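PDB 3S6J: hydrolase, haloacid dehalogenase-like family from Pseudomonas syringae pv. tomato, which probably acts as a metal-dependent phosphatase on sugar phosphates and holds a calcium ion in its metal site. Local coordinates for residues E[11-16]-E[122-127]; E[22-27]-E[46-51]; E[152-157]-E[162-167]; E[28-33]-E[83-88]. All coordinates share one frame; numbering follows the deposited sequence.

Contact 1 of 4, residues E[11-16]-E[122-127]. With CA (calcium ion), chain M.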
loop_
_atom_site.group_PDB
_atom_site.type_symbol
_atom_site.label_atom_id
_atom_site.label_comp_id
_atom_site.label_asym_id
_atom_site.label_seq_id
_atom_site.Cartn_x
_atom_site.Cartn_y
_atom_site.Cartn_z
ATOM N N PHE E 11 -8.029 16.695 -11.213
ATOM C CA PHE E 11 -7.395 16.066 -10.068
ATOM C C PHE E 11 -8.237 14.903 -9.551
ATOM O O PHE E 11 -9.453 15.029 -9.380
ATOM C CB PHE E 11 -7.244 17.068 -8.928
ATOM C CG PHE E 11 -6.164 18.096 -9.131
ATOM C CD1 PHE E 11 -4.858 17.830 -8.760
ATOM C CD2 PHE E 11 -6.466 19.343 -9.641
ATOM C CE1 PHE E 11 -3.875 18.792 -8.914
ATOM C CE2 PHE E 11 -5.485 20.305 -9.804
ATOM C CZ PHE E 11 -4.188 20.030 -9.450
ATOM N N ASP E 12 -7.595 13.771 -9.305
ATOM C CA ASP E 12 -8.212 12.757 -8.470
ATOM C C ASP E 12 -8.199 13.296 -7.024
ATOM O O ASP E 12 -7.530 14.298 -6.743
ATOM C CB ASP E 12 -7.448 11.446 -8.582
ATOM C CG ASP E 12 -7.870 10.449 -7.534
ATOM O OD1 ASP E 12 -9.014 9.971 -7.602
ATOM O OD2 ASP E 12 -7.053 10.156 -6.639
ATOM N N LEU E 13 -8.931 12.659 -6.108
ATOM C CA LEU E 13 -9.034 13.200 -4.747
ATOM C C LEU E 13 -8.350 12.327 -3.696
ATOM O O LEU E 13 -7.274 12.652 -3.189
ATOM C CB LEU E 13 -10.502 13.435 -4.388
ATOM C CG LEU E 13 -10.848 14.073 -3.036
ATOM C CD1 LEU E 13 -10.032 15.353 -2.764
ATOM C CD2 LEU E 13 -12.356 14.357 -2.976
ATOM N N ASP E 14 -8.996 11.218 -3.377
ATOM C CA ASP E 14 -8.510 10.244 -2.417
ATOM C C ASP E 14 -7.138 9.679 -2.853
ATOM O O ASP E 14 -7.053 8.951 -3.829
ATOM C CB ASP E 14 -9.610 9.173 -2.302
ATOM C CG ASP E 14 -9.135 7.869 -1.705
ATOM O OD1 ASP E 14 -9.381 6.823 -2.342
ATOM O OD2 ASP E 14 -8.559 7.867 -0.597
ATOM N N GLY E 15 -6.065 10.055 -2.153
ATOM C CA GLY E 15 -4.735 9.535 -2.438
ATOM C C GLY E 15 -3.898 10.500 -3.246
ATOM O O GLY E 15 -2.694 10.306 -3.430
ATOM N N THR E 16 -4.537 11.563 -3.712
ATOM C CA THR E 16 -3.912 12.482 -4.646
ATOM C C THR E 16 -3.831 13.865 -4.001
ATOM O O THR E 16 -2.757 14.482 -3.980
ATOM C CB THR E 16 -4.693 12.527 -5.983
ATOM O OG1 THR E 16 -4.605 11.249 -6.650
ATOM C CG2 THR E 16 -4.171 13.641 -6.897
ATOM N N THR E 122 -17.339 14.250 0.158
ATOM C CA THR E 122 -17.561 15.347 1.108
ATOM C C THR E 122 -16.587 15.273 2.278
ATOM O O THR E 122 -16.081 16.291 2.748
ATOM C CB THR E 122 -19.007 15.366 1.651
ATOM O OG1 THR E 122 -19.930 15.516 0.562
ATOM C CG2 THR E 122 -19.176 16.525 2.611
ATOM N N ILE E 123 -16.319 14.056 2.739
ATOM C CA ILE E 123 -15.372 13.832 3.823
ATOM C C ILE E 123 -13.952 14.297 3.465
ATOM O O ILE E 123 -13.317 15.031 4.229
ATOM C CB ILE E 123 -15.364 12.350 4.259
ATOM C CG1 ILE E 123 -16.653 12.025 5.027
ATOM C CG2 ILE E 123 -14.116 12.030 5.079
ATOM C CD1 ILE E 123 -17.043 10.557 5.028
ATOM N N ASN E 124 -13.443 13.882 2.310
ATOM C CA ASN E 124 -12.067 14.227 1.977
ATOM C C ASN E 124 -11.896 15.731 1.781
ATOM O O ASN E 124 -10.874 16.297 2.144
ATOM C CB ASN E 124 -11.598 13.466 0.743
ATOM C CG ASN E 124 -11.747 11.968 0.895
ATOM O OD1 ASN E 124 -12.242 11.280 -0.004
ATOM N ND2 ASN E 124 -11.315 11.452 2.029
ATOM N N LEU E 125 -12.913 16.367 1.207
ATOM C CA LEU E 125 -12.888 17.797 0.927
ATOM C C LEU E 125 -12.731 18.639 2.193
ATOM O O LEU E 125 -12.104 19.693 2.167
ATOM C CB LEU E 125 -14.164 18.209 0.196
ATOM C CG LEU E 125 -14.406 17.692 -1.221
ATOM C CD1 LEU E 125 -15.826 17.991 -1.636
ATOM C CD2 LEU E 125 -13.444 18.317 -2.194
ATOM N N LYS E 126 -13.319 18.180 3.294
ATOM C CA LYS E 126 -13.133 18.836 4.588
ATOM C C LYS E 126 -11.644 18.987 4.913
ATOM O O LYS E 126 -11.205 20.038 5.381
ATOM C CB LYS E 126 -13.819 18.042 5.705
ATOM C CG LYS E 126 -15.237 17.578 5.386
ATOM C CD LYS E 126 -16.259 18.680 5.623
ATOM C CE LYS E 126 -17.687 18.139 5.579
ATOM N NZ LYS E 126 -18.677 19.116 6.131
ATOM N N ALA E 127 -10.866 17.935 4.669
ATOM C CA ALA E 127 -9.447 17.967 4.989
ATOM C C ALA E 127 -8.727 19.049 4.199
ATOM O O ALA E 127 -7.659 19.489 4.583
ATOM C CB ALA E 127 -8.809 16.613 4.728
HETATM CA CA CA M . -7.283 7.753 -5.910
HETATM O O HOH W 1 -7.831 6.864 -8.097
HETATM O O HOH W 2 -9.492 6.712 -5.177
HETATM O O HOH W 3 -6.383 5.380 -5.077
#

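Contact 2 of 4, residues E[22-27]-E[46-51]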
loop_
_atom_site.group_PDB
_atom_site.type_symbol
_atom_site.label_atom_id
_atom_site.label_comp_id
_atom_site.label_asym_id
_atom_site.label_seq_id
_atom_site.Cartn_x
_atom_site.Cartn_y
_atom_site.Cartn_z
ATOM N N TYR E 22 -5.513 4.721 2.514
ATOM C CA TYR E 22 -5.344 3.697 3.523
ATOM C C TYR E 22 -6.593 3.571 4.408
ATOM O O TYR E 22 -6.902 2.482 4.918
ATOM C CB TYR E 22 -4.054 3.937 4.343
ATOM C CG TYR E 22 -2.804 3.686 3.507
ATOM C CD1 TYR E 22 -2.380 4.614 2.553
ATOM C CD2 TYR E 22 -2.067 2.507 3.639
ATOM C CE1 TYR E 22 -1.250 4.390 1.775
ATOM C CE2 TYR E 22 -0.941 2.274 2.852
ATOM C CZ TYR E 22 -0.545 3.219 1.923
ATOM O OH TYR E 22 0.550 2.985 1.127
ATOM N N GLN E 23 -7.318 4.675 4.573
ATOM C CA GLN E 23 -8.602 4.615 5.260
ATOM C C GLN E 23 -9.620 3.876 4.378
ATOM O O GLN E 23 -10.400 3.051 4.867
ATOM C CB GLN E 23 -9.093 6.017 5.652
ATOM C CG GLN E 23 -8.369 6.633 6.853
ATOM C CD GLN E 23 -6.954 7.112 6.530
ATOM O OE1 GLN E 23 -6.645 7.482 5.395
ATOM N NE2 GLN E 23 -6.095 7.116 7.537
ATOM N N ASN E 24 -9.586 4.162 3.075
ATOM C CA ASN E 24 -10.466 3.503 2.117
ATOM C C ASN E 24 -10.205 1.993 2.163
ATOM O O ASN E 24 -11.122 1.210 2.367
ATOM C CB ASN E 24 -10.272 4.084 0.709
ATOM C CG ASN E 24 -11.490 3.916 -0.175
ATOM O OD1 ASN E 24 -12.419 3.197 0.170
ATOM N ND2 ASN E 24 -11.493 4.586 -1.316
ATOM N N VAL E 25 -8.942 1.593 2.035
ATOM C CA VAL E 25 -8.575 0.185 2.166
ATOM C C VAL E 25 -9.151 -0.474 3.433
ATOM O O VAL E 25 -9.767 -1.540 3.365
ATOM C CB VAL E 25 -7.024 -0.023 2.108
ATOM C CG1 VAL E 25 -6.687 -1.497 2.203
ATOM C CG2 VAL E 25 -6.457 0.527 0.822
ATOM N N ALA E 26 -8.952 0.158 4.582
ATOM C CA ALA E 26 -9.405 -0.403 5.855
ATOM C C ALA E 26 -10.924 -0.551 5.886
ATOM O O ALA E 26 -11.456 -1.572 6.348
ATOM C CB ALA E 26 -8.921 0.465 7.006
ATOM N N ALA E 27 -11.614 0.451 5.345
ATOM C CA ALA E 27 -13.072 0.432 5.226
ATOM C C ALA E 27 -13.570 -0.717 4.345
ATOM O O ALA E 27 -14.547 -1.388 4.690
ATOM C CB ALA E 27 -13.586 1.774 4.696
ATOM N N ARG E 46 -4.947 -2.519 -4.481
ATOM C CA ARG E 46 -4.753 -2.507 -5.936
ATOM C C ARG E 46 -5.931 -1.890 -6.694
ATOM O O ARG E 46 -5.752 -1.338 -7.781
ATOM C CB ARG E 46 -4.555 -3.936 -6.461
ATOM C CG ARG E 46 -3.137 -4.471 -6.406
ATOM C CD ARG E 46 -2.905 -5.480 -7.558
ATOM N NE ARG E 46 -3.938 -6.525 -7.651
ATOM C CZ ARG E 46 -3.759 -7.709 -8.251
ATOM N NH1 ARG E 46 -2.591 -8.012 -8.815
ATOM N NH2 ARG E 46 -4.745 -8.599 -8.289
ATOM N N LYS E 47 -7.138 -2.017 -6.146
ATOM C CA LYS E 47 -8.349 -1.586 -6.845
ATOM C C LYS E 47 -8.842 -0.192 -6.425
ATOM O O LYS E 47 -9.772 0.358 -7.020
ATOM C CB LYS E 47 -9.489 -2.593 -6.634
ATOM C CG LYS E 47 -9.133 -4.059 -6.864
ATOM C CD LYS E 47 -8.681 -4.355 -8.296
ATOM C CE LYS E 47 -8.721 -5.864 -8.584
ATOM N NZ LYS E 47 -7.956 -6.238 -9.818
ATOM N N ILE E 48 -8.260 0.367 -5.380
ATOM C CA ILE E 48 -8.690 1.682 -4.915
ATOM C C ILE E 48 -8.532 2.711 -6.041
ATOM O O ILE E 48 -7.440 2.887 -6.610
ATOM C CB ILE E 48 -7.931 2.109 -3.628
ATOM C CG1 ILE E 48 -8.169 1.082 -2.516
ATOM C CG2 ILE E 48 -8.364 3.500 -3.166
ATOM C CD1 ILE E 48 -9.632 0.937 -2.073
ATOM N N GLY E 49 -9.636 3.375 -6.367
ATOM C CA GLY E 49 -9.683 4.291 -7.493
ATOM C C GLY E 49 -10.727 3.858 -8.516
ATOM O O GLY E 49 -11.224 4.688 -9.276
HETATM N N MSE E 50 -11.048 2.564 -8.553
HETATM C CA MSE E 50 -12.229 2.088 -9.295
HETATM C C MSE E 50 -13.476 2.455 -8.520
HETATM O O MSE E 50 -13.416 2.608 -7.300
HETATM C CB MSE E 50 -12.228 0.569 -9.445
HETATM C CG MSE E 50 -11.053 -0.020 -10.188
HETATM SE SE MSE E 50 -11.472 -1.862 -10.681
HETATM C CE MSE E 50 -10.542 -1.970 -12.388
ATOM N N SER E 51 -14.613 2.591 -9.196
ATOM C CA SER E 51 -15.842 2.786 -8.438
ATOM C C SER E 51 -16.161 1.452 -7.785
ATOM O O SER E 51 -15.814 0.402 -8.323
ATOM C CB SER E 51 -17.000 3.262 -9.316
ATOM O OG SER E 51 -17.537 2.181 -10.049
#

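Contact 3 of 4, residues E[152-157]-E[162-167]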
loop_
_atom_site.group_PDB
_atom_site.type_symbol
_atom_site.label_atom_id
_atom_site.label_comp_id
_atom_site.label_asym_id
_atom_site.label_seq_id
_atom_site.Cartn_x
_atom_site.Cartn_y
_atom_site.Cartn_z
ATOM N N LEU E 152 -15.727 10.052 -16.008
ATOM C CA LEU E 152 -15.473 11.095 -15.025
ATOM C C LEU E 152 -14.619 12.251 -15.578
ATOM O O LEU E 152 -14.884 13.418 -15.282
ATOM C CB LEU E 152 -14.801 10.525 -13.767
ATOM C CG LEU E 152 -15.580 10.093 -12.511
ATOM C CD1 LEU E 152 -16.952 10.730 -12.405
ATOM C CD2 LEU E 152 -15.690 8.601 -12.422
ATOM N N PHE E 153 -13.581 11.931 -16.345
ATOM C CA PHE E 153 -12.646 12.953 -16.791
ATOM C C PHE E 153 -13.274 13.809 -17.871
ATOM O O PHE E 153 -13.033 15.013 -17.944
ATOM C CB PHE E 153 -11.339 12.324 -17.283
ATOM C CG PHE E 153 -10.535 11.651 -16.190
ATOM C CD1 PHE E 153 -10.726 11.995 -14.861
ATOM C CD2 PHE E 153 -9.581 10.693 -16.492
ATOM C CE1 PHE E 153 -9.991 11.386 -13.853
ATOM C CE2 PHE E 153 -8.837 10.084 -15.485
ATOM C CZ PHE E 153 -9.047 10.431 -14.170
ATOM N N LEU E 154 -14.070 13.162 -18.719
ATOM C CA LEU E 154 -14.812 13.831 -19.777
ATOM C C LEU E 154 -15.818 14.811 -19.182
ATOM O O LEU E 154 -15.933 15.943 -19.645
ATOM C CB LEU E 154 -15.530 12.796 -20.660
ATOM C CG LEU E 154 -14.589 11.817 -21.382
ATOM C CD1 LEU E 154 -15.339 10.763 -22.147
ATOM C CD2 LEU E 154 -13.623 12.570 -22.298
ATOM N N ALA E 155 -16.543 14.370 -18.156
ATOM C CA ALA E 155 -17.497 15.233 -17.470
ATOM C C ALA E 155 -16.777 16.399 -16.802
ATOM O O ALA E 155 -17.295 17.506 -16.750
ATOM C CB ALA E 155 -18.320 14.443 -16.444
ATOM N N ALA E 156 -15.572 16.139 -16.309
ATOM C CA ALA E 156 -14.752 17.161 -15.677
ATOM C C ALA E 156 -14.234 18.172 -16.698
ATOM O O ALA E 156 -14.313 19.380 -16.474
ATOM C CB ALA E 156 -13.597 16.527 -14.930
ATOM N N ALA E 157 -13.707 17.685 -17.818
ATOM C CA ALA E 157 -13.231 18.592 -18.859
ATOM C C ALA E 157 -14.388 19.476 -19.285
ATOM O O ALA E 157 -14.227 20.671 -19.527
ATOM C CB ALA E 157 -12.686 17.822 -20.047
ATOM N N ALA E 162 -12.921 22.990 -20.815
ATOM C CA ALA E 162 -11.685 22.654 -21.508
ATOM C C ALA E 162 -11.844 21.393 -22.350
ATOM O O ALA E 162 -12.467 20.424 -21.919
ATOM C CB ALA E 162 -10.560 22.481 -20.513
ATOM N N PRO E 163 -11.267 21.400 -23.554
ATOM C CA PRO E 163 -11.252 20.177 -24.357
ATOM C C PRO E 163 -10.402 19.155 -23.612
ATOM O O PRO E 163 -9.429 19.557 -22.963
ATOM C CB PRO E 163 -10.556 20.607 -25.655
ATOM C CG PRO E 163 -10.470 22.113 -25.598
ATOM C CD PRO E 163 -10.438 22.461 -24.145
ATOM N N ILE E 164 -10.759 17.873 -23.683
ATOM C CA ILE E 164 -10.073 16.860 -22.886
ATOM C C ILE E 164 -8.604 16.755 -23.269
ATOM O O ILE E 164 -7.785 16.288 -22.474
ATOM C CB ILE E 164 -10.734 15.475 -22.987
ATOM C CG1 ILE E 164 -10.134 14.517 -21.950
ATOM C CG2 ILE E 164 -10.572 14.913 -24.399
ATOM C CD1 ILE E 164 -10.478 14.839 -20.500
ATOM N N ASP E 165 -8.268 17.223 -24.468
ATOM C CA ASP E 165 -6.890 17.154 -24.945
ATOM C C ASP E 165 -6.051 18.350 -24.508
ATOM O O ASP E 165 -4.841 18.372 -24.716
ATOM C CB ASP E 165 -6.849 16.981 -26.471
ATOM C CG ASP E 165 -7.966 17.740 -27.172
ATOM O OD1 ASP E 165 -7.660 18.750 -27.855
ATOM O OD2 ASP E 165 -9.154 17.344 -27.015
ATOM N N GLU E 166 -6.692 19.343 -23.904
ATOM C CA GLU E 166 -5.966 20.447 -23.278
ATOM C C GLU E 166 -5.837 20.205 -21.784
ATOM O O GLU E 166 -5.499 21.112 -21.018
ATOM C CB GLU E 166 -6.674 21.787 -23.512
ATOM C CG GLU E 166 -6.289 22.489 -24.810
ATOM C CD GLU E 166 -6.939 23.863 -24.946
ATOM O OE1 GLU E 166 -6.892 24.661 -23.975
ATOM O OE2 GLU E 166 -7.499 24.139 -26.031
ATOM N N CYS E 167 -6.115 18.975 -21.371
ATOM C CA CYS E 167 -6.188 18.655 -19.950
ATOM C C CYS E 167 -5.030 17.802 -19.434
ATOM O O CYS E 167 -4.504 16.931 -20.139
ATOM C CB CYS E 167 -7.515 17.971 -19.628
ATOM S SG CYS E 167 -8.934 19.086 -19.552
#

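Contact 4 of 4, residues E[28-33]-E[83-88]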
loop_
_atom_site.group_PDB
_atom_site.type_symbol
_atom_site.label_atom_id
_atom_site.label_comp_id
_atom_site.label_asym_id
_atom_site.label_seq_id
_atom_site.Cartn_x
_atom_site.Cartn_y
_atom_site.Cartn_z
ATOM N N TRP E 28 -12.932 -0.921 3.188
ATOM C CA TRP E 28 -13.300 -2.058 2.356
ATOM C C TRP E 28 -13.019 -3.384 3.061
ATOM O O TRP E 28 -13.832 -4.307 2.987
ATOM C CB TRP E 28 -12.630 -2.009 0.980
ATOM C CG TRP E 28 -13.355 -1.088 0.060
ATOM C CD1 TRP E 28 -12.901 0.092 -0.446
ATOM C CD2 TRP E 28 -14.706 -1.235 -0.409
ATOM N NE1 TRP E 28 -13.866 0.678 -1.213
ATOM C CE2 TRP E 28 -14.988 -0.115 -1.214
ATOM C CE3 TRP E 28 -15.694 -2.212 -0.238
ATOM C CZ2 TRP E 28 -16.226 0.065 -1.848
ATOM C CZ3 TRP E 28 -16.928 -2.040 -0.876
ATOM C CH2 TRP E 28 -17.181 -0.913 -1.669
ATOM N N LYS E 29 -11.876 -3.464 3.750
ATOM C CA LYS E 29 -11.466 -4.693 4.419
ATOM C C LYS E 29 -12.495 -5.135 5.460
ATOM O O LYS E 29 -12.855 -6.309 5.543
ATOM C CB LYS E 29 -10.087 -4.530 5.073
ATOM C CG LYS E 29 -9.624 -5.762 5.849
ATOM C CD LYS E 29 -9.573 -7.006 4.937
ATOM C CE LYS E 29 -8.784 -8.115 5.614
ATOM N NZ LYS E 29 -9.078 -9.453 5.039
ATOM N N GLU E 30 -12.965 -4.170 6.234
ATOM C CA GLU E 30 -13.957 -4.380 7.279
ATOM C C GLU E 30 -15.298 -4.775 6.685
ATOM O O GLU E 30 -15.960 -5.702 7.180
ATOM C CB GLU E 30 -14.084 -3.097 8.105
ATOM C CG GLU E 30 -15.274 -3.036 9.021
ATOM C CD GLU E 30 -15.156 -1.870 9.994
ATOM O OE1 GLU E 30 -14.077 -1.243 10.038
ATOM O OE2 GLU E 30 -16.133 -1.575 10.715
ATOM N N ALA E 31 -15.697 -4.099 5.609
ATOM C CA ALA E 31 -16.923 -4.500 4.891
ATOM C C ALA E 31 -16.855 -5.898 4.291
ATOM O O ALA E 31 -17.829 -6.660 4.359
ATOM C CB ALA E 31 -17.288 -3.496 3.813
ATOM N N LEU E 32 -15.725 -6.232 3.684
ATOM C CA LEU E 32 -15.569 -7.533 3.034
ATOM C C LEU E 32 -15.474 -8.683 4.045
ATOM O O LEU E 32 -16.019 -9.776 3.818
ATOM C CB LEU E 32 -14.369 -7.538 2.081
ATOM C CG LEU E 32 -14.555 -6.698 0.804
ATOM C CD1 LEU E 32 -13.213 -6.217 0.209
ATOM C CD2 LEU E 32 -15.316 -7.471 -0.234
ATOM N N ASP E 33 -14.773 -8.435 5.147
ATOM C CA ASP E 33 -14.682 -9.413 6.232
ATOM C C ASP E 33 -16.068 -9.682 6.814
ATOM O O ASP E 33 -16.411 -10.828 7.092
ATOM C CB ASP E 33 -13.742 -8.944 7.346
ATOM C CG ASP E 33 -12.265 -9.052 6.966
ATOM O OD1 ASP E 33 -11.937 -9.646 5.909
ATOM O OD2 ASP E 33 -11.417 -8.544 7.741
ATOM N N TYR E 83 -16.036 3.962 6.620
ATOM C CA TYR E 83 -15.278 5.147 6.223
ATOM C C TYR E 83 -15.632 6.316 7.140
ATOM O O TYR E 83 -14.749 6.960 7.680
ATOM C CB TYR E 83 -15.536 5.522 4.757
ATOM C CG TYR E 83 -14.490 6.450 4.171
ATOM C CD1 TYR E 83 -14.747 7.810 3.974
ATOM C CD2 TYR E 83 -13.232 5.966 3.823
ATOM C CE1 TYR E 83 -13.787 8.652 3.433
ATOM C CE2 TYR E 83 -12.262 6.799 3.298
ATOM C CZ TYR E 83 -12.542 8.135 3.103
ATOM O OH TYR E 83 -11.554 8.932 2.578
ATOM N N GLU E 84 -16.922 6.585 7.310
ATOM C CA GLU E 84 -17.364 7.658 8.182
ATOM C C GLU E 84 -16.632 7.558 9.514
ATOM O O GLU E 84 -16.150 8.564 10.048
ATOM C CB GLU E 84 -18.880 7.593 8.423
ATOM C CG GLU E 84 -19.747 7.635 7.160
ATOM C CD GLU E 84 -21.251 7.554 7.466
ATOM O OE1 GLU E 84 -22.035 7.121 6.573
ATOM O OE2 GLU E 84 -21.646 7.915 8.607
ATOM N N ARG E 85 -16.538 6.346 10.058
ATOM C CA ARG E 85 -15.905 6.172 11.366
ATOM C C ARG E 85 -14.430 6.547 11.320
ATOM O O ARG E 85 -13.816 6.798 12.342
ATOM C CB ARG E 85 -16.096 4.746 11.892
ATOM C CG ARG E 85 -17.548 4.420 12.259
ATOM C CD ARG E 85 -17.700 3.068 12.938
ATOM N NE ARG E 85 -17.387 1.944 12.056
ATOM C CZ ARG E 85 -18.285 1.255 11.350
ATOM N NH1 ARG E 85 -19.578 1.573 11.406
ATOM N NH2 ARG E 85 -17.885 0.247 10.577
ATOM N N LEU E 86 -13.856 6.611 10.129
ATOM C CA LEU E 86 -12.443 6.938 10.015
ATOM C C LEU E 86 -12.203 8.382 9.548
ATOM O O LEU E 86 -11.066 8.782 9.280
ATOM C CB LEU E 86 -11.765 5.957 9.063
ATOM C CG LEU E 86 -11.860 4.497 9.488
ATOM C CD1 LEU E 86 -11.609 3.571 8.313
ATOM C CD2 LEU E 86 -10.908 4.205 10.628
ATOM N N GLN E 87 -13.276 9.161 9.454
ATOM C CA GLN E 87 -13.200 10.478 8.818
ATOM C C GLN E 87 -12.158 11.445 9.397
ATOM O O GLN E 87 -11.574 12.237 8.652
ATOM C CB GLN E 87 -14.567 11.157 8.809
ATOM C CG GLN E 87 -15.107 11.467 10.185
ATOM C CD GLN E 87 -16.483 12.111 10.143
ATOM O OE1 GLN E 87 -17.075 12.289 9.070
ATOM N NE2 GLN E 87 -16.996 12.477 11.317
ATOM N N HIS E 88 -11.927 11.395 10.709
ATOM C CA HIS E 88 -11.037 12.361 11.350
ATOM C C HIS E 88 -9.555 12.012 11.195
ATOM O O HIS E 88 -8.677 12.760 11.631
ATOM C CB HIS E 88 -11.404 12.525 12.824
ATOM C CG HIS E 88 -12.813 12.971 13.038
ATOM N ND1 HIS E 88 -13.850 12.093 13.258
ATOM C CD2 HIS E 88 -13.367 14.213 13.044
ATOM C CE1 HIS E 88 -14.980 12.764 13.404
ATOM N NE2 HIS E 88 -14.710 14.054 13.277
#

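Contact 1 of 4, residues E[11-16]-E[122-127]
L13 reaches from the loop 11-16 onto helix 118-127, where it and N124 share the larger part of this buried contact. Its CB points at the helix, and with CG anti to the backbone N (chi1 -177°) the branched end is laid against N124. CG comes within 3.9 Å of N124 CB; CD2 bridges two residues, meeting N124 CB and, roughly perpendicular to the L125 side chain, L125 CD2 at 4.2 Å. A leucine suits the place because the same branched side chain also touches I112 and T18. Next to it D14 gives only its methylene, 4.1 Å from N124 OD1, a grazing contact without a hydrogen bond; the amide nitrogen of N124 is taken by the hydroxyl of Y83. The same loop carries the metal site. Calcium is bound by D12 OD2 at 2.5 Å and by the backbone carbonyl D14 O at 2.4 Å, together with three waters and D172. T16 OG1 gives a hydrogen bond to the anti lone pair of D12 OD2 (2.7 Å), fixing the carboxylate's rotation, while D12 OD1 forms a salt bridge with K147. D12, D14 and T16 fit the DxDx(T/V) pattern of HAD enzymes. The chemistry is thus divided: oxygens face the cation, and the apolar L13 packs the same loop against helix 118-127.

Contact 2 of 4, residues E[22-27]-E[46-51]
N24 ND2, which gives a hydrogen bond to D14 OD1 of the metal-site loop, also lies against I48, 3.8 Å from its CG2. At the other end of the amide, N24 OD1 accepts a hydrogen bond from H79, so both polar ends of N24 are used and the flat group is held in its rotation. That suits asparagine to a place where one short side chain must both donate and accept. The N24 amide runs antiparallel alongside I48, whose CD1 comes to 4.0 Å from N24 CG. CG1 of I48 touches V25 CG2 at 3.8 Å, these two side chains lying roughly perpendicular, while CD1 turns back to the amide. A beta-branched residue fits here, because CG2 and CD1 lie along the amide while CG1 meets the valine methyl. No hydrogen bond joins the two segments. I48 and G49 are the central residues of a type II turn from K47 to M50, closed by M50 N to K47 O at 3.0 Å; G49 takes the third position, where the positive phi of this turn favours glycine. The carbonyl of I48 accepts from Y195, and the I48 side chain comes, at its nearest atom, about 5 Å from the calcium ion. The contact therefore sets helix 21-34 against the turn that follows helix 41-47, with V25 resting on M41 and H45 of that helix, A27 on helix 69-85, and the metal-site loop after strand 8-11 close by.

Contact 3 of 4, residues E[152-157]-E[162-167]
F153 is the first residue of helix 151-160 to meet the returning chain. Its CB lies 4.2 Å from I164 CD1, and its carbonyl oxygen, already taken by A157 N in the helix, is brushed by the same methyl. The phenyl ring itself leads away, towards I10 of strand 8-11, K147 and A179 of helix 174-182. One residue on, L154 starts from a CB that points away, but its branched end comes back: CD2 packs against I164 CG1 at 4.0 Å, the two side chains meeting at a slant near the surface, and C183 touches both. A157, a turn further along, is the tightest point. Its CB faces the second segment and meets I164 CD1 at 3.7 Å and C167 SG at 4.0 Å. The small methyl suits a place this close to the loop backbone, with A162 O 3.2 Å from A157 CB. A chi1 of -170° swings CG1 of I164 to the side opposite its own amide nitrogen, which carries CD1 across to A157 and F153 and makes this isoleucine the main apolar partner of the helix. The one hydrogen bond across the contact runs from A162 N to A157 O and is 3.0 Å long. Beyond it the chain turns through 163-166, where E166 N bonds to P163 O, and C167 enters strand 167-171. This is the helix-to-strand return of a beta-alpha-beta crossover in the Rossmann-like core of the HAD fold, packing helix 151-160 over a parallel sheet whose strand 8-11 lies next to 167-171.

Contact 4 of 4, residues E[28-33]-E[83-88]
E30 and R85 face each other between helices 21-34 and 69-85, each with its CB directed at the other segment, and their side chains approach at a slant. The glutamate is fully stretched out, which pushes its carboxylate well clear of its own helix. The arginine instead bends at chi3 (-67°), bringing its head group round to the acid. E30 OE2 meets R85 NH2 at 2.5 Å, arriving at the edge of the guanidinium, near its plane; the two flat groups are turned by 26° against each other. That distance is unusually short, and the pair should be read with some caution. The salt bridge uses this single pair of atoms. As a hydrogen bond it is weak, because the angle at the hydrogen is only 129°. R85 NE stays 4.0 Å from the same oxygen, so contact is made through one N-H group rather than two parallel ones. Both helices belong to the helical cap inserted after the first strand of the HAD core, as in relatives of this family, and the bridge lies on their exposed surface. Long charged residues suit an exposed place, where their ends can meet although the backbones lie well apart. Deeper in, A31 rests on L75 and K78, and W28 stacks on H79. Along helix 21-34, K29 NZ forms a second salt bridge with D33 OD1 at 3.0 Å, through the syn lone pair of that oxygen.

Overall arrangement
All four contacts lie in one HAD-type hydrolase domain, part of a longer protein. Along the chain, contacts 2 and 4 fall inside the loop closed by contact 1 and alternate in their segments (22-27, 28-33, 46-51, 83-88); both use helix 21-34. Contact 3 comes afterwards. Contacts 2 and 4 have centres about 10 Å apart in the helical cap, whereas contact 3 belongs to the core sheet and lies about 31 Å from contact 4, centre to centre, on the opposite side of the chain's centre. Contact 1 stands between them: its loop leaves strand 8-11, its D14 meets N24 of contact 2, and its N124 meets Y83 of contact 4. Cap and core thus come together around the calcium site.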